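Local coordinates for protein branched-chain alpha-ketoacid decarboxylase (Lactococcus lactis, PDB 2VBF) that probably decarboxylates branched-chain and aromatic alpha-keto acids to aldehydes, using bound thiamine diphosphate and a magnesium ion as cofactors, at residues A70-A75 and E99-N104; I396-G401 and S416-Q421; G425-T430 and L455-Q460. All coordinates share one frame; numbering follows the deposited sequence.

Interaction 1 (A70-A75 and E99-N104); sequences ANELNA and ELSAIN. With TPP (thiamine diphosphate), chain D.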
loop_
_atom_site.group_PDB
_atom_site.type_symbol
_atom_site.label_atom_id
_atom_site.label_comp_id
_atom_site.label_asym_id
_atom_site.label_seq_id
_atom_site.Cartn_x
_atom_site.Cartn_y
_atom_site.Cartn_z
ATOM N N ALA A 70 9.918 -4.694 4.753
ATOM C CA ALA A 70 8.841 -4.940 5.712
ATOM C C ALA A 70 7.500 -5.100 4.975
ATOM O O ALA A 70 6.734 -6.026 5.280
ATOM C CB ALA A 70 8.779 -3.812 6.742
ATOM N N ASN A 71 7.215 -4.213 4.014
ATOM C CA ASN A 71 6.022 -4.335 3.181
ATOM C C ASN A 71 6.272 -4.068 1.693
ATOM O O ASN A 71 7.323 -3.537 1.294
ATOM C CB ASN A 71 4.822 -3.527 3.724
ATOM C CG ASN A 71 4.987 -2.020 3.633
ATOM O OD1 ASN A 71 5.532 -1.470 2.673
ATOM N ND2 ASN A 71 4.436 -1.326 4.629
ATOM N N GLU A 72 5.287 -4.436 0.884
ATOM C CA GLU A 72 5.411 -4.346 -0.578
ATOM C C GLU A 72 5.351 -2.934 -1.148
ATOM O O GLU A 72 6.020 -2.633 -2.150
ATOM C CB GLU A 72 4.374 -5.226 -1.272
ATOM C CG GLU A 72 4.613 -6.703 -1.053
ATOM C CD GLU A 72 3.957 -7.260 0.212
ATOM O OE1 GLU A 72 3.478 -6.488 1.084
ATOM O OE2 GLU A 72 3.923 -8.503 0.331
ATOM N N LEU A 73 4.521 -2.067 -0.571
ATOM C CA LEU A 73 4.505 -0.694 -1.030
ATOM C C LEU A 73 5.904 -0.101 -0.886
ATOM O O LEU A 73 6.428 0.530 -1.806
ATOM C CB LEU A 73 3.476 0.158 -0.272
ATOM C CG LEU A 73 3.377 1.605 -0.766
ATOM C CD1 LEU A 73 2.997 1.716 -2.249
ATOM C CD2 LEU A 73 2.424 2.438 0.087
ATOM N N ASN A 74 6.520 -0.328 0.272
ATOM C CA ASN A 74 7.856 0.169 0.517
ATOM C C ASN A 74 8.873 -0.422 -0.446
ATOM O O ASN A 74 9.753 0.315 -0.913
ATOM C CB ASN A 74 8.272 -0.060 1.972
ATOM C CG ASN A 74 7.400 0.727 2.949
ATOM O OD1 ASN A 74 6.635 1.611 2.539
ATOM N ND2 ASN A 74 7.489 0.400 4.243
ATOM N N ALA A 75 8.741 -1.719 -0.752
ATOM C CA ALA A 75 9.585 -2.414 -1.732
ATOM C C ALA A 75 9.528 -1.725 -3.088
ATOM O O ALA A 75 10.562 -1.485 -3.711
ATOM C CB ALA A 75 9.164 -3.923 -1.867
ATOM N N GLU A 99 1.394 -7.845 -5.048
ATOM C CA GLU A 99 1.353 -6.942 -6.188
ATOM C C GLU A 99 0.396 -5.762 -5.992
ATOM O O GLU A 99 0.747 -4.624 -6.320
ATOM C CB GLU A 99 1.045 -7.702 -7.486
ATOM C CG GLU A 99 -0.292 -8.390 -7.528
ATOM C CD GLU A 99 -0.521 -9.124 -8.835
ATOM O OE1 GLU A 99 -0.918 -10.313 -8.774
ATOM O OE2 GLU A 99 -0.320 -8.495 -9.907
ATOM N N LEU A 100 -0.803 -6.002 -5.466
ATOM C CA LEU A 100 -1.732 -4.881 -5.258
ATOM C C LEU A 100 -1.259 -3.911 -4.178
ATOM O O LEU A 100 -1.553 -2.724 -4.256
ATOM C CB LEU A 100 -3.161 -5.361 -4.985
ATOM C CG LEU A 100 -3.858 -6.031 -6.183
ATOM C CD1 LEU A 100 -5.285 -6.374 -5.825
ATOM C CD2 LEU A 100 -3.801 -5.173 -7.451
ATOM N N SER A 101 -0.516 -4.400 -3.194
ATOM C CA SER A 101 0.080 -3.494 -2.190
ATOM C C SER A 101 1.134 -2.572 -2.825
ATOM O O SER A 101 1.340 -1.442 -2.387
ATOM C CB SER A 101 0.695 -4.286 -1.041
ATOM O OG SER A 101 -0.273 -4.982 -0.261
ATOM N N ALA A 102 1.787 -3.061 -3.874
ATOM C CA ALA A 102 2.903 -2.374 -4.516
ATOM C C ALA A 102 2.461 -1.456 -5.678
ATOM O O ALA A 102 3.266 -0.671 -6.187
ATOM C CB ALA A 102 3.916 -3.437 -5.035
ATOM N N ILE A 103 1.193 -1.528 -6.079
ATOM C CA ILE A 103 0.778 -0.923 -7.367
ATOM C C ILE A 103 0.910 0.608 -7.376
ATOM O O ILE A 103 1.208 1.199 -8.410
ATOM C CB ILE A 103 -0.622 -1.398 -7.846
ATOM C CG1 ILE A 103 -0.823 -1.103 -9.342
ATOM C CG2 ILE A 103 -1.752 -0.768 -7.033
ATOM C CD1 ILE A 103 -2.037 -1.822 -9.906
ATOM N N ASN A 104 0.772 1.257 -6.228
ATOM C CA ASN A 104 0.978 2.707 -6.183
ATOM C C ASN A 104 2.437 3.091 -6.451
ATOM O O ASN A 104 2.713 4.128 -7.058
ATOM C CB ASN A 104 0.578 3.288 -4.837
ATOM C CG ASN A 104 0.716 4.792 -4.795
ATOM O OD1 ASN A 104 0.241 5.498 -5.700
ATOM N ND2 ASN A 104 1.367 5.302 -3.745
HETATM N "N1'" TPP D . 2.648 -10.310 1.816
HETATM C "C2'" TPP D . 1.323 -10.054 2.092
HETATM C CM2 TPP D . 0.795 -8.661 1.960
HETATM N "N3'" TPP D . 0.515 -11.086 2.472
HETATM C "C4'" TPP D . 1.008 -12.373 2.595
HETATM N "N4'" TPP D . 0.145 -13.324 2.933
HETATM C "C5'" TPP D . 2.360 -12.641 2.340
HETATM C "C6'" TPP D . 3.176 -11.582 1.952
HETATM C "C7'" TPP D . 2.930 -14.054 2.498
HETATM N N3 TPP D . 2.961 -14.506 3.894
HETATM C C2 TPP D . 1.997 -15.287 4.525
HETATM S S1 TPP D . 2.271 -15.647 6.080
HETATM C C5 TPP D . 3.658 -14.824 6.010
HETATM C C4 TPP D . 3.958 -14.244 4.774
HETATM C CM4 TPP D . 5.190 -13.436 4.454
HETATM C C6 TPP D . 4.486 -14.796 7.266
HETATM C C7 TPP D . 3.816 -14.099 8.447
HETATM O O7 TPP D . 4.796 -14.103 9.472
HETATM P PA TPP D . 4.438 -13.800 11.014
HETATM O O1A TPP D . 3.485 -12.615 11.008
HETATM O O2A TPP D . 5.739 -13.505 11.720
HETATM O O3A TPP D . 3.645 -15.094 11.514
HETATM P PB TPP D . 4.240 -16.413 12.254
HETATM O O1B TPP D . 3.873 -17.564 11.368
HETATM O O2B TPP D . 3.568 -16.491 13.590
HETATM O O3B TPP D . 5.724 -16.225 12.419
HETATM O O HOH W 1 1.219 -4.995 2.081
#
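Ser101 OG is gripped by two partners, and one of them leads to Glu72. It is hydrogen-bonded to Val97 O, one helical turn earlier. A water 2.8 Å from Ser101 OG donates to it, and the same water donates to Glu72 OE1 at 2.9 Å. The water thus ties the serine hydroxyl to the carboxylate, with no direct bond between them. Beside this polar link the two side chains pack by their roots, Glu72 CB lying 3.8 Å from Ser101 CB.

The Glu72 chain bends at chi2 (88°), which turns its carboxylate to the thiamine diphosphate of chain D. There Glu72 OE2 stands 2.7 Å from N1' of the aminopyrimidine ring, as the conserved glutamate does in enzymes of this family. Residues of the second subunit, among them Gly453 and Ser454, also bond that cofactor, which places Glu72 at an active site shared between subunits. Helices 72-86 and 97-111 belong to the alpha/beta pyrimidine-binding domain and follow strands 65-68 and 89-94 of its parallel sheet. They come very close, with Leu73 CA 4.2 Å from Ala102 CA. The small side chains of Ser101 and Ala102 allow this. Ala102 CB rests 3.7 Å from Glu72 O. Leu73 CB lies 3.4 Å from Ser101 O, while Leu73 CD1 reaches Asn104 CB at 3.9 Å.

Interaction 2 (I396-G401 and S416-Q421); sequences IVAEQG and SRFIGQ. With TPP (thiamine diphosphate), chain F.
Phe418 and Ile396 are paired in a parallel bridge, and their side chains cross obliquely on one face of the sheet. With CG anti to the backbone N (chi1 -171°), the Phe418 ring runs along the neighbouring strand. Phe418 CE1 meets Ile396 CG2 at 3.9 Å, and Phe418 CZ meets Ala398 CB at the same distance. Phe404 and Ala407 of helix 402-407 pack against the ring as well. Replacing Phe418 by an alanine is likely to leave Ile396 and Ala398 without their apolar neighbour and to open a gap beside helix 402-407.

Val397 and Ile419 form the next bridge and point to the other face. They lie side by side in the same direction, Val397 CG1 being 4.0 Å from Ile419 CB. Helix 430-440 covers them, with Ala434 against Val397 and Ser437 against Ile419.

Three backbone bonds hold the strands together. Ile396 N donates to Arg417 O, Ile419 N to Ile396 O at 2.8 Å, and Ala398 N to Ile419 O at 3.0 Å. Strand 417-419 is an outermost strand of the parallel sheet in the diphosphate-binding domain, joined to strand 394-398 by a beta-alpha-beta crossover through helix 402-407.

Beyond the bridges the chains part, and a water takes over. It donates to Ala398 O and accepts from Gln400 NE2 and Gln421 N. Gly401 then stands at the N-cap position of helix 402-407 with its CA 3.4 Å from O1B of the cofactor, where a side chain would clash with the diphosphate. The contact therefore changes character along its length: an apolar, backbone-bonded edge gives way to a water-joined polar end that delivers the chain to a charged ligand.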
loop_
_atom_site.group_PDB
_atom_site.type_symbol
_atom_site.label_atom_id
_atom_site.label_comp_id
_atom_site.label_asym_id
_atom_site.label_seq_id
_atom_site.Cartn_x
_atom_site.Cartn_y
_atom_site.Cartn_z
ATOM N N ILE A 396 20.684 14.285 -2.548
ATOM C CA ILE A 396 19.645 14.892 -1.707
ATOM C C ILE A 396 18.299 14.302 -2.105
ATOM O O ILE A 396 17.930 14.319 -3.278
ATOM C CB ILE A 396 19.609 16.430 -1.829
ATOM C CG1 ILE A 396 20.853 17.052 -1.164
ATOM C CG2 ILE A 396 18.339 16.989 -1.184
ATOM C CD1 ILE A 396 20.813 18.588 -1.054
ATOM N N VAL A 397 17.577 13.770 -1.127
ATOM C CA VAL A 397 16.249 13.197 -1.373
ATOM C C VAL A 397 15.261 14.008 -0.542
ATOM O O VAL A 397 15.476 14.207 0.661
ATOM C CB VAL A 397 16.195 11.695 -1.000
ATOM C CG1 VAL A 397 14.862 11.075 -1.437
ATOM C CG2 VAL A 397 17.382 10.920 -1.575
ATOM N N ALA A 398 14.205 14.514 -1.176
ATOM C CA ALA A 398 13.288 15.446 -0.501
ATOM C C ALA A 398 11.811 15.126 -0.739
ATOM O O ALA A 398 11.344 15.075 -1.874
ATOM C CB ALA A 398 13.588 16.873 -0.888
ATOM N N GLU A 399 11.089 14.948 0.362
ATOM C CA GLU A 399 9.693 14.523 0.321
ATOM C C GLU A 399 8.751 15.693 0.024
ATOM O O GLU A 399 9.020 16.839 0.394
ATOM C CB GLU A 399 9.318 13.898 1.665
ATOM C CG GLU A 399 7.917 13.264 1.733
ATOM C CD GLU A 399 7.732 12.228 0.656
ATOM O OE1 GLU A 399 8.080 11.058 0.899
ATOM O OE2 GLU A 399 7.258 12.595 -0.438
ATOM N N GLN A 400 7.641 15.389 -0.643
ATOM C CA GLN A 400 6.548 16.353 -0.825
ATOM C C GLN A 400 6.160 16.945 0.538
ATOM O O GLN A 400 6.026 16.222 1.523
ATOM C CB GLN A 400 5.343 15.682 -1.503
ATOM C CG GLN A 400 5.630 15.198 -2.935
ATOM C CD GLN A 400 6.143 16.314 -3.827
ATOM O OE1 GLN A 400 5.409 17.251 -4.160
ATOM N NE2 GLN A 400 7.413 16.226 -4.221
ATOM N N GLY A 401 5.997 18.266 0.557
ATOM C CA GLY A 401 5.904 19.030 1.790
ATOM C C GLY A 401 6.958 20.114 1.827
ATOM O O GLY A 401 7.560 20.462 0.808
ATOM N N SER A 416 26.738 15.831 -7.581
ATOM C CA SER A 416 25.647 15.612 -6.650
ATOM C C SER A 416 24.326 15.441 -7.386
ATOM O O SER A 416 24.127 15.966 -8.495
ATOM C CB SER A 416 25.581 16.746 -5.633
ATOM O OG SER A 416 26.659 16.634 -4.718
ATOM N N ARG A 417 23.422 14.696 -6.754
ATOM C CA ARG A 417 22.146 14.370 -7.356
ATOM C C ARG A 417 20.988 14.697 -6.426
ATOM O O ARG A 417 21.187 14.999 -5.252
ATOM C CB ARG A 417 22.148 12.914 -7.750
ATOM C CG ARG A 417 23.203 12.663 -8.801
ATOM C CD ARG A 417 23.017 11.353 -9.476
ATOM N NE ARG A 417 23.467 10.223 -8.662
ATOM C CZ ARG A 417 24.743 9.897 -8.442
ATOM N NH1 ARG A 417 25.729 10.645 -8.927
ATOM N NH2 ARG A 417 25.034 8.825 -7.708
ATOM N N PHE A 418 19.792 14.644 -6.995
ATOM C CA PHE A 418 18.555 14.960 -6.294
ATOM C C PHE A 418 17.518 13.907 -6.668
ATOM O O PHE A 418 17.441 13.468 -7.825
ATOM C CB PHE A 418 18.092 16.347 -6.722
ATOM C CG PHE A 418 16.945 16.892 -5.929
ATOM C CD1 PHE A 418 17.172 17.694 -4.821
ATOM C CD2 PHE A 418 15.628 16.634 -6.312
ATOM C CE1 PHE A 418 16.102 18.229 -4.095
ATOM C CE2 PHE A 418 14.569 17.161 -5.593
ATOM C CZ PHE A 418 14.807 17.960 -4.483
ATOM N N ILE A 419 16.726 13.503 -5.681
ATOM C CA ILE A 419 15.555 12.685 -5.905
ATOM C C ILE A 419 14.345 13.375 -5.250
ATOM O O ILE A 419 14.333 13.644 -4.047
ATOM C CB ILE A 419 15.721 11.270 -5.372
ATOM C CG1 ILE A 419 16.784 10.522 -6.180
ATOM C CG2 ILE A 419 14.352 10.549 -5.409
ATOM C CD1 ILE A 419 17.073 9.095 -5.677
ATOM N N GLY A 420 13.374 13.705 -6.089
ATOM C CA GLY A 420 12.072 14.214 -5.677
ATOM C C GLY A 420 11.039 13.684 -6.666
ATOM O O GLY A 420 11.375 13.294 -7.783
ATOM N N GLN A 421 9.778 13.674 -6.252
ATOM C CA GLN A 421 8.715 13.016 -7.017
ATOM C C GLN A 421 7.546 13.986 -7.207
ATOM O O GLN A 421 6.447 13.738 -6.728
ATOM C CB GLN A 421 8.277 11.756 -6.269
ATOM C CG GLN A 421 7.482 10.750 -7.081
ATOM C CD GLN A 421 6.829 9.691 -6.217
ATOM O OE1 GLN A 421 6.294 9.992 -5.139
ATOM N NE2 GLN A 421 6.863 8.445 -6.677
HETATM N "N1'" TPP F . -1.368 10.515 0.573
HETATM C "C2'" TPP F . -0.361 10.163 -0.288
HETATM C CM2 TPP F . -0.007 8.710 -0.440
HETATM N "N3'" TPP F . 0.289 11.141 -0.999
HETATM C "C4'" TPP F . -0.059 12.468 -0.861
HETATM N "N4'" TPP F . 0.580 13.365 -1.575
HETATM C "C5'" TPP F . -1.068 12.840 0.034
HETATM C "C6'" TPP F . -1.727 11.850 0.752
HETATM C "C7'" TPP F . -1.452 14.288 0.236
HETATM N N3 TPP F . -0.393 15.058 0.881
HETATM C C2 TPP F . 0.552 15.849 0.252
HETATM S S1 TPP F . 1.608 16.602 1.218
HETATM C C5 TPP F . 0.864 15.975 2.515
HETATM C C4 TPP F . -0.222 15.148 2.226
HETATM C CM4 TPP F . -1.079 14.451 3.248
HETATM C C6 TPP F . 1.392 16.356 3.884
HETATM C C7 TPP F . 2.841 15.969 4.138
HETATM O O7 TPP F . 3.128 16.377 5.453
HETATM P PA TPP F . 4.603 16.304 6.056
HETATM O O1A TPP F . 5.332 15.068 5.579
HETATM O O2A TPP F . 4.484 16.352 7.568
HETATM O O3A TPP F . 5.324 17.583 5.378
HETATM P PB TPP F . 5.377 19.109 5.931
HETATM O O1B TPP F . 4.736 19.954 4.866
HETATM O O2B TPP F . 6.839 19.440 6.037
HETATM O O3B TPP F . 4.686 19.217 7.262
HETATM O O HOH W 2 9.237 14.029 -3.505
HETATM O O HOH W 3 7.515 11.780 -2.973
#

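Interaction 3 (G425-T430 and L455-Q460); sequences GSIGYT and LQLTVQ. With TPP (thiamine diphosphate), chain F.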
loop_
_atom_site.group_PDB
_atom_site.type_symbol
_atom_site.label_atom_id
_atom_site.label_comp_id
_atom_site.label_asym_id
_atom_site.label_seq_id
_atom_site.Cartn_x
_atom_site.Cartn_y
_atom_site.Cartn_z
ATOM N N GLY A 425 4.015 12.365 -6.657
ATOM C CA GLY A 425 3.839 13.030 -5.365
ATOM C C GLY A 425 3.231 12.211 -4.244
ATOM O O GLY A 425 2.355 12.693 -3.525
ATOM N N SER A 426 3.729 10.998 -4.067
ATOM C CA SER A 426 3.195 10.066 -3.084
ATOM C C SER A 426 3.973 10.166 -1.780
ATOM O O SER A 426 5.108 9.687 -1.691
ATOM C CB SER A 426 3.245 8.631 -3.617
ATOM O OG SER A 426 2.520 7.763 -2.763
ATOM N N ILE A 427 3.380 10.793 -0.766
ATOM C CA ILE A 427 4.118 10.994 0.472
ATOM C C ILE A 427 4.475 9.657 1.108
ATOM O O ILE A 427 3.671 8.717 1.098
ATOM C CB ILE A 427 3.433 11.945 1.496
ATOM C CG1 ILE A 427 2.053 11.456 1.956
ATOM C CG2 ILE A 427 3.347 13.371 0.920
ATOM C CD1 ILE A 427 1.592 12.086 3.290
ATOM N N GLY A 428 5.684 9.605 1.670
ATOM C CA GLY A 428 6.257 8.393 2.223
ATOM C C GLY A 428 7.259 7.753 1.285
ATOM O O GLY A 428 8.150 7.052 1.734
ATOM N N TYR A 429 7.076 7.975 -0.020
ATOM C CA TYR A 429 7.969 7.473 -1.057
ATOM C C TYR A 429 9.450 7.629 -0.701
ATOM O O TYR A 429 10.239 6.698 -0.882
ATOM C CB TYR A 429 7.681 8.188 -2.400
ATOM C CG TYR A 429 8.800 8.049 -3.411
ATOM C CD1 TYR A 429 8.955 6.889 -4.143
ATOM C CD2 TYR A 429 9.706 9.086 -3.615
ATOM C CE1 TYR A 429 9.993 6.766 -5.068
ATOM C CE2 TYR A 429 10.750 8.971 -4.530
ATOM C CZ TYR A 429 10.888 7.793 -5.244
ATOM O OH TYR A 429 11.928 7.663 -6.147
ATOM N N THR A 430 9.821 8.819 -0.228
ATOM C CA THR A 430 11.238 9.178 -0.140
ATOM C C THR A 430 12.081 8.342 0.827
ATOM O O THR A 430 13.295 8.214 0.626
ATOM C CB THR A 430 11.458 10.673 0.183
ATOM O OG1 THR A 430 10.754 11.012 1.380
ATOM C CG2 THR A 430 11.003 11.544 -1.006
ATOM N N LEU A 455 6.870 10.441 6.930
ATOM C CA LEU A 455 7.591 9.312 7.555
ATOM C C LEU A 455 6.635 8.257 8.111
ATOM O O LEU A 455 6.911 7.079 8.034
ATOM C CB LEU A 455 8.525 9.791 8.674
ATOM C CG LEU A 455 9.268 8.663 9.412
ATOM C CD1 LEU A 455 10.286 7.947 8.501
ATOM C CD2 LEU A 455 9.957 9.199 10.676
ATOM N N GLN A 456 5.493 8.693 8.642
ATOM C CA GLN A 456 4.555 7.779 9.262
ATOM C C GLN A 456 3.982 6.742 8.267
ATOM O O GLN A 456 3.556 5.666 8.672
ATOM C CB GLN A 456 3.436 8.554 9.948
ATOM C CG GLN A 456 3.915 9.385 11.151
ATOM C CD GLN A 456 2.816 9.716 12.147
ATOM O OE1 GLN A 456 1.714 9.188 12.066
ATOM N NE2 GLN A 456 3.130 10.588 13.120
ATOM N N LEU A 457 4.005 7.046 6.974
ATOM C CA LEU A 457 3.497 6.095 5.974
ATOM C C LEU A 457 4.433 4.912 5.698
ATOM O O LEU A 457 3.971 3.841 5.287
ATOM C CB LEU A 457 3.182 6.762 4.636
ATOM C CG LEU A 457 1.949 7.674 4.597
ATOM C CD1 LEU A 457 2.352 9.102 4.940
ATOM C CD2 LEU A 457 1.226 7.624 3.242
ATOM N N THR A 458 5.742 5.104 5.898
ATOM C CA THR A 458 6.756 4.133 5.424
ATOM C C THR A 458 7.886 3.835 6.434
ATOM O O THR A 458 8.893 3.203 6.081
ATOM C CB THR A 458 7.410 4.614 4.090
ATOM O OG1 THR A 458 8.021 5.892 4.292
ATOM C CG2 THR A 458 6.384 4.693 2.936
ATOM N N VAL A 459 7.668 4.204 7.699
ATOM C CA VAL A 459 8.658 4.084 8.767
ATOM C C VAL A 459 9.273 2.689 8.942
ATOM O O VAL A 459 10.423 2.575 9.359
ATOM C CB VAL A 459 8.044 4.550 10.129
ATOM C CG1 VAL A 459 7.006 3.552 10.602
ATOM C CG2 VAL A 459 9.142 4.743 11.184
ATOM N N GLN A 460 8.539 1.629 8.598
ATOM C CA GLN A 460 8.994 0.266 8.908
ATOM C C GLN A 460 10.261 -0.160 8.175
ATOM O O GLN A 460 10.897 -1.144 8.593
ATOM C CB GLN A 460 7.888 -0.785 8.751
ATOM C CG GLN A 460 7.136 -0.753 7.433
ATOM C CD GLN A 460 5.923 0.146 7.504
ATOM O OE1 GLN A 460 5.968 1.319 7.110
ATOM N NE2 GLN A 460 4.849 -0.380 8.056
HETATM N "N1'" TPP F . -1.368 10.515 0.573
HETATM C "C2'" TPP F . -0.361 10.163 -0.288
HETATM C CM2 TPP F . -0.007 8.710 -0.440
HETATM N "N3'" TPP F . 0.289 11.141 -0.999
HETATM C "C4'" TPP F . -0.059 12.468 -0.861
HETATM N "N4'" TPP F . 0.580 13.365 -1.575
HETATM C "C5'" TPP F . -1.068 12.840 0.034
HETATM C "C6'" TPP F . -1.727 11.850 0.752
HETATM C "C7'" TPP F . -1.452 14.288 0.236
HETATM N N3 TPP F . -0.393 15.058 0.881
HETATM C C2 TPP F . 0.552 15.849 0.252
HETATM S S1 TPP F . 1.608 16.602 1.218
HETATM C C5 TPP F . 0.864 15.975 2.515
HETATM C C4 TPP F . -0.222 15.148 2.226
HETATM C CM4 TPP F . -1.079 14.451 3.248
HETATM C C6 TPP F . 1.392 16.356 3.884
HETATM C C7 TPP F . 2.841 15.969 4.138
HETATM O O7 TPP F . 3.128 16.377 5.453
HETATM P PA TPP F . 4.603 16.304 6.056
HETATM O O1A TPP F . 5.332 15.068 5.579
HETATM O O2A TPP F . 4.484 16.352 7.568
HETATM O O3A TPP F . 5.324 17.583 5.378
HETATM P PB TPP F . 5.377 19.109 5.931
HETATM O O1B TPP F . 4.736 19.954 4.866
HETATM O O2B TPP F . 6.839 19.440 6.037
HETATM O O3B TPP F . 4.686 19.217 7.262
#
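Ile427 and Leu457 cross at about a right angle beside the cofactor. Ile427 CD1 and Leu457 CD1 are 3.5 Å apart, tighter than usual for two carbons. Ile427 has CG1 between its backbone N and carbonyl carbon (chi1 60°), and both branches bear on thiamine diphosphate. Ile427 CG1 lies 3.5 Å from C2' of the pyrimidine, while Ile427 CG2 is 3.7 Å from S1 of the thiazolium. The side chain touches both rings, and its position is consistent with that of the bulky hydrophobic residue that supports the V conformation in this family. Two residues earlier, Gly425 O accepts a nearly straight bond from N4' of the cofactor (2.7 Å, 169°).

The next shell is backbone. Ser426 to Tyr429 make a type II turn, and Gly428 fills its third position with positive phi. A side chain there would strike Leu457 CB and Thr458 CG2, so the glycine lets helix 452-458 come close. Thr458 OG1 donates to Gly428 O at 2.8 Å and pins the turn to this helix. Glu399 OE1 accepts from Gly428 N, so the peptide units on both sides of Gly428 are held. Further out, Leu457 O bonds Asn71 ND2 of the second subunit.

This contact meets the cofactor in two ways. Apolar branches probably help hold its bend, and the Gly425 carbonyl bonds the amino group, which is likely to keep N4' turned in one direction.

The three interactions follow one another along the chain. Interaction 1 belongs to the pyrimidine-binding domain, interactions 2 and 3 to the diphosphate-binding domain. The centres of interactions 1 and 2 lie about 21 Å apart. The centre of interaction 3 is about 12 Å from that of the first and about 13 Å from that of the second. Interactions 1 and 3 meet across the two domains, where Asn104 ND2 is 2.9 Å from Ser426 OG. Interactions 2 and 3 join through Glu399 and Thr430 and face the same cofactor, that of chain F. Interaction 1 faces the other cofactor, of chain D. One subunit therefore contributes to both active sites of the dimer.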